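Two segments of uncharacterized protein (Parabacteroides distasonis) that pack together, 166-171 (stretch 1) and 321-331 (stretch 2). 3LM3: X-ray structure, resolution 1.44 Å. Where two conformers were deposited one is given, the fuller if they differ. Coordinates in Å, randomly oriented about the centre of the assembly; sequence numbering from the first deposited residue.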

# COMPACT_ATOMS: atom_id res chain seq x y z
N ILE A 166 -12.08 -14.05 4.62
CA ILE A 166 -11.57 -12.68 4.66
C ILE A 166 -11.19 -12.34 3.25
O ILE A 166 -10.47 -13.09 2.61
CB ILE A 166 -10.39 -12.54 5.63
CG1 ILE A 166 -10.91 -12.62 7.07
CG2 ILE A 166 -9.62 -11.22 5.34
CD1 ILE A 166 -9.80 -12.74 8.12
N HIS A 167 -11.73 -11.23 2.74
CA HIS A 167 -11.73 -10.95 1.31
C HIS A 167 -11.03 -9.63 0.98
O HIS A 167 -11.20 -9.11 -0.12
CB HIS A 167 -13.15 -10.96 0.74
CG HIS A 167 -13.83 -12.28 0.93
ND1 HIS A 167 -13.59 -13.36 0.10
CD2 HIS A 167 -14.69 -12.71 1.88
CE1 HIS A 167 -14.31 -14.39 0.51
NE2 HIS A 167 -14.95 -14.05 1.62
N VAL A 168 -10.22 -9.12 1.92
CA VAL A 168 -9.38 -7.96 1.67
C VAL A 168 -8.01 -8.25 2.28
O VAL A 168 -7.92 -8.79 3.39
CB VAL A 168 -9.96 -6.70 2.31
CG1 VAL A 168 -9.07 -5.44 2.01
CG2 VAL A 168 -11.39 -6.50 1.84
N ALA A 169 -6.93 -7.87 1.59
CA ALA A 169 -5.63 -7.87 2.22
C ALA A 169 -4.78 -6.76 1.66
O ALA A 169 -4.79 -6.50 0.45
CB ALA A 169 -4.89 -9.21 2.07
N HIS A 170 -3.98 -6.12 2.52
CA HIS A 170 -2.86 -5.33 2.04
C HIS A 170 -1.78 -6.33 1.67
O HIS A 170 -1.17 -6.95 2.55
CB HIS A 170 -2.37 -4.32 3.08
CG HIS A 170 -0.97 -3.88 2.89
ND1 HIS A 170 -0.48 -3.38 1.69
CD2 HIS A 170 0.09 -3.91 3.73
CE1 HIS A 170 0.81 -3.13 1.83
NE2 HIS A 170 1.18 -3.45 3.06
N ALA A 171 -1.60 -6.54 0.36
CA ALA A 171 -0.62 -7.46 -0.20
C ALA A 171 -0.00 -6.87 -1.48
O ALA A 171 0.38 -7.60 -2.42
CB ALA A 171 -1.26 -8.85 -0.44
N THR A 321 -11.37 2.02 7.70
CA THR A 321 -10.41 0.94 7.87
C THR A 321 -10.02 0.34 6.51
O THR A 321 -10.76 0.45 5.53
CB THR A 321 -10.92 -0.16 8.80
OG1 THR A 321 -11.87 -0.97 8.10
CG2 THR A 321 -11.54 0.40 10.07
N PHE A 322 -8.84 -0.30 6.44
CA PHE A 322 -8.45 -1.03 5.23
C PHE A 322 -9.52 -2.02 4.83
O PHE A 322 -9.90 -2.10 3.67
CB PHE A 322 -7.08 -1.72 5.42
CG PHE A 322 -5.89 -0.87 5.04
CD1 PHE A 322 -5.38 0.07 5.91
CD2 PHE A 322 -5.28 -1.01 3.79
CE1 PHE A 322 -4.28 0.85 5.58
CE2 PHE A 322 -4.18 -0.23 3.45
CZ PHE A 322 -3.68 0.71 4.34
N GLY A 323 -10.00 -2.81 5.80
CA GLY A 323 -10.99 -3.82 5.52
C GLY A 323 -12.30 -3.23 5.00
O GLY A 323 -12.92 -3.77 4.08
N GLU A 324 -12.76 -2.12 5.60
CA GLU A 324 -14.03 -1.49 5.17
C GLU A 324 -13.90 -1.02 3.73
O GLU A 324 -14.81 -1.19 2.91
CB GLU A 324 -14.36 -0.25 6.00
CG GLU A 324 -15.02 -0.44 7.27
CD GLU A 324 -15.32 0.97 7.77
OE1 GLU A 324 -14.42 1.59 8.34
OE2 GLU A 324 -16.40 1.52 7.44
N PHE A 325 -12.79 -0.37 3.41
CA PHE A 325 -12.59 0.14 2.07
C PHE A 325 -12.54 -1.00 1.07
O PHE A 325 -13.17 -0.93 0.02
CB PHE A 325 -11.31 0.99 1.97
CG PHE A 325 -11.02 1.39 0.55
CD1 PHE A 325 -11.80 2.33 -0.11
CD2 PHE A 325 -10.00 0.75 -0.16
CE1 PHE A 325 -11.59 2.60 -1.47
CE2 PHE A 325 -9.79 1.00 -1.48
CZ PHE A 325 -10.56 1.96 -2.15
N GLY A 326 -11.78 -2.05 1.36
CA GLY A 326 -11.72 -3.19 0.44
C GLY A 326 -13.08 -3.79 0.20
O GLY A 326 -13.39 -4.17 -0.92
N GLU A 327 -13.91 -3.88 1.24
CA GLU A 327 -15.26 -4.43 1.04
C GLU A 327 -16.15 -3.46 0.29
O GLU A 327 -16.98 -3.93 -0.48
CB GLU A 327 -15.89 -4.89 2.34
CG GLU A 327 -15.24 -6.14 2.93
CD GLU A 327 -15.45 -7.39 2.11
OE1 GLU A 327 -16.32 -7.44 1.20
OE2 GLU A 327 -14.72 -8.36 2.37
N LEU A 328 -15.97 -2.14 0.45
CA LEU A 328 -16.70 -1.21 -0.42
C LEU A 328 -16.34 -1.42 -1.89
O LEU A 328 -17.21 -1.41 -2.76
CB LEU A 328 -16.43 0.26 -0.04
CG LEU A 328 -17.14 0.76 1.20
CD1 LEU A 328 -16.55 2.11 1.63
CD2 LEU A 328 -18.67 0.84 0.97
N TRP A 329 -15.06 -1.63 -2.17
CA TRP A 329 -14.61 -1.88 -3.53
C TRP A 329 -15.22 -3.18 -4.07
O TRP A 329 -15.77 -3.21 -5.16
CB TRP A 329 -13.08 -1.87 -3.61
CG TRP A 329 -12.55 -1.94 -4.99
CD1 TRP A 329 -12.20 -0.90 -5.80
CD2 TRP A 329 -12.26 -3.13 -5.74
NE1 TRP A 329 -11.74 -1.35 -7.00
CE2 TRP A 329 -11.77 -2.73 -6.99
CE3 TRP A 329 -12.38 -4.49 -5.46
CZ2 TRP A 329 -11.38 -3.65 -7.98
CZ3 TRP A 329 -11.99 -5.40 -6.43
CH2 TRP A 329 -11.49 -4.97 -7.67
N ARG A 330 -15.16 -4.22 -3.26
CA ARG A 330 -15.66 -5.55 -3.63
C ARG A 330 -17.18 -5.55 -3.85
O ARG A 330 -17.69 -6.36 -4.64
CB ARG A 330 -15.29 -6.51 -2.49
CG ARG A 330 -15.73 -7.95 -2.66
CD ARG A 330 -14.90 -8.86 -1.71
NE ARG A 330 -15.40 -10.24 -1.74
CZ ARG A 330 -16.33 -10.75 -0.95
NH1 ARG A 330 -16.88 -10.07 0.05
NH2 ARG A 330 -16.70 -12.02 -1.13
N LYS A 331 -17.89 -4.66 -3.18
CA LYS A 331 -19.33 -4.53 -3.40
C LYS A 331 -19.65 -4.03 -4.81
O LYS A 331 -20.66 -4.44 -5.40
CB LYS A 331 -19.92 -3.61 -2.34
CG LYS A 331 -21.42 -3.45 -2.38
CD LYS A 331 -21.98 -3.07 -1.02
CE LYS A 331 -21.55 -1.67 -0.61
NZ LYS A 331 -22.46 -1.10 0.44
O HOH W 1 -13.19 -9.25 4.29

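A short strand and the first turns of a helix, with touching residues at least 152 positions apart in sequence, pack with their axes 7.9 Å apart at closest approach and their N-to-C directions 113° apart, so the strand runs steeply across the helix rather than along it. The contact buries 334 Å², both sides summed, and no direct hydrogen bond crosses it; packing, one stacked pair and a bridging water hold the surfaces together.

Stretch 1 enters as a loop. Ile166 points its CA-to-CB bond away from the helix and takes no part. His167 points toward it and supplies the polar half of the contact. The guanidinium of Arg330 lies flat on the imidazole, centres 3.8 Å apart and planes at 5°, an arrangement in which two flat, delocalised groups meet face to face while the edges of both remain free for hydrogen bonds. Those edges are used: ND1 of His167 and NE and NH2 of Arg330 are bonded elsewhere in the structure. The stack continues back to the start of the side chain, where His167 CB sits 3.4 Å from Arg330 NE. Arg330 reaches this position with chi1, chi2 and chi3 all t, and its NH1 donates to Glu327 OE1 at 2.9 Å, a salt bridge between residues three apart on the helix that ties the guanidinium to its own stretch.

Glu327 also serves the other stretch. Its CA-to-CB bond points sideways, but the m, m side chain brings its end nearer, and Glu327 OE2 comes within 3.4 Å of His167 CB. Water 1 completes the link: it accepts from His167 N at 2.9 Å and donates to Glu327 OE2 at 2.6 Å, so a backbone amide of one stretch reaches a carboxylate of the other through a single solvent molecule.

Val168 begins the strand and is the apolar centre of the contact, with 86 Å² covered, the largest share of any residue here. Its side chain rests on helix backbone: Val168 CG2 lies 3.6 Å from Gly326 C and 3.8 Å from Gly323 O, while Val168 CG1 lies 3.8 Å from Phe322 O. Gly326 makes this close seat possible. Val168 and Gly326 bring their CA atoms to 5.5 Å, and an ideal CB on Gly326 would stand 2.3 Å from Val168 CG1, a clash. The carbonyls beneath the valine are already engaged within the helix, Phe322 O accepting from Gly326 N and Gly323 O from Glu327 N, both at 3.0 Å.

Ala169 turns its methyl away, as the alternation of a strand dictates, and His170 points back toward the helix. His170 CB meets Phe322 CD2 at 4.5 Å, a loose van der Waals contact near the start of the helix. Just before that helix, Thr321 is the N-cap: Thr321 OG1 accepts from Glu324 N at 2.9 Å, and Glu324 OE1 returns the favour by accepting from Thr321 N at 3.1 Å. Ala171 lies beyond reach.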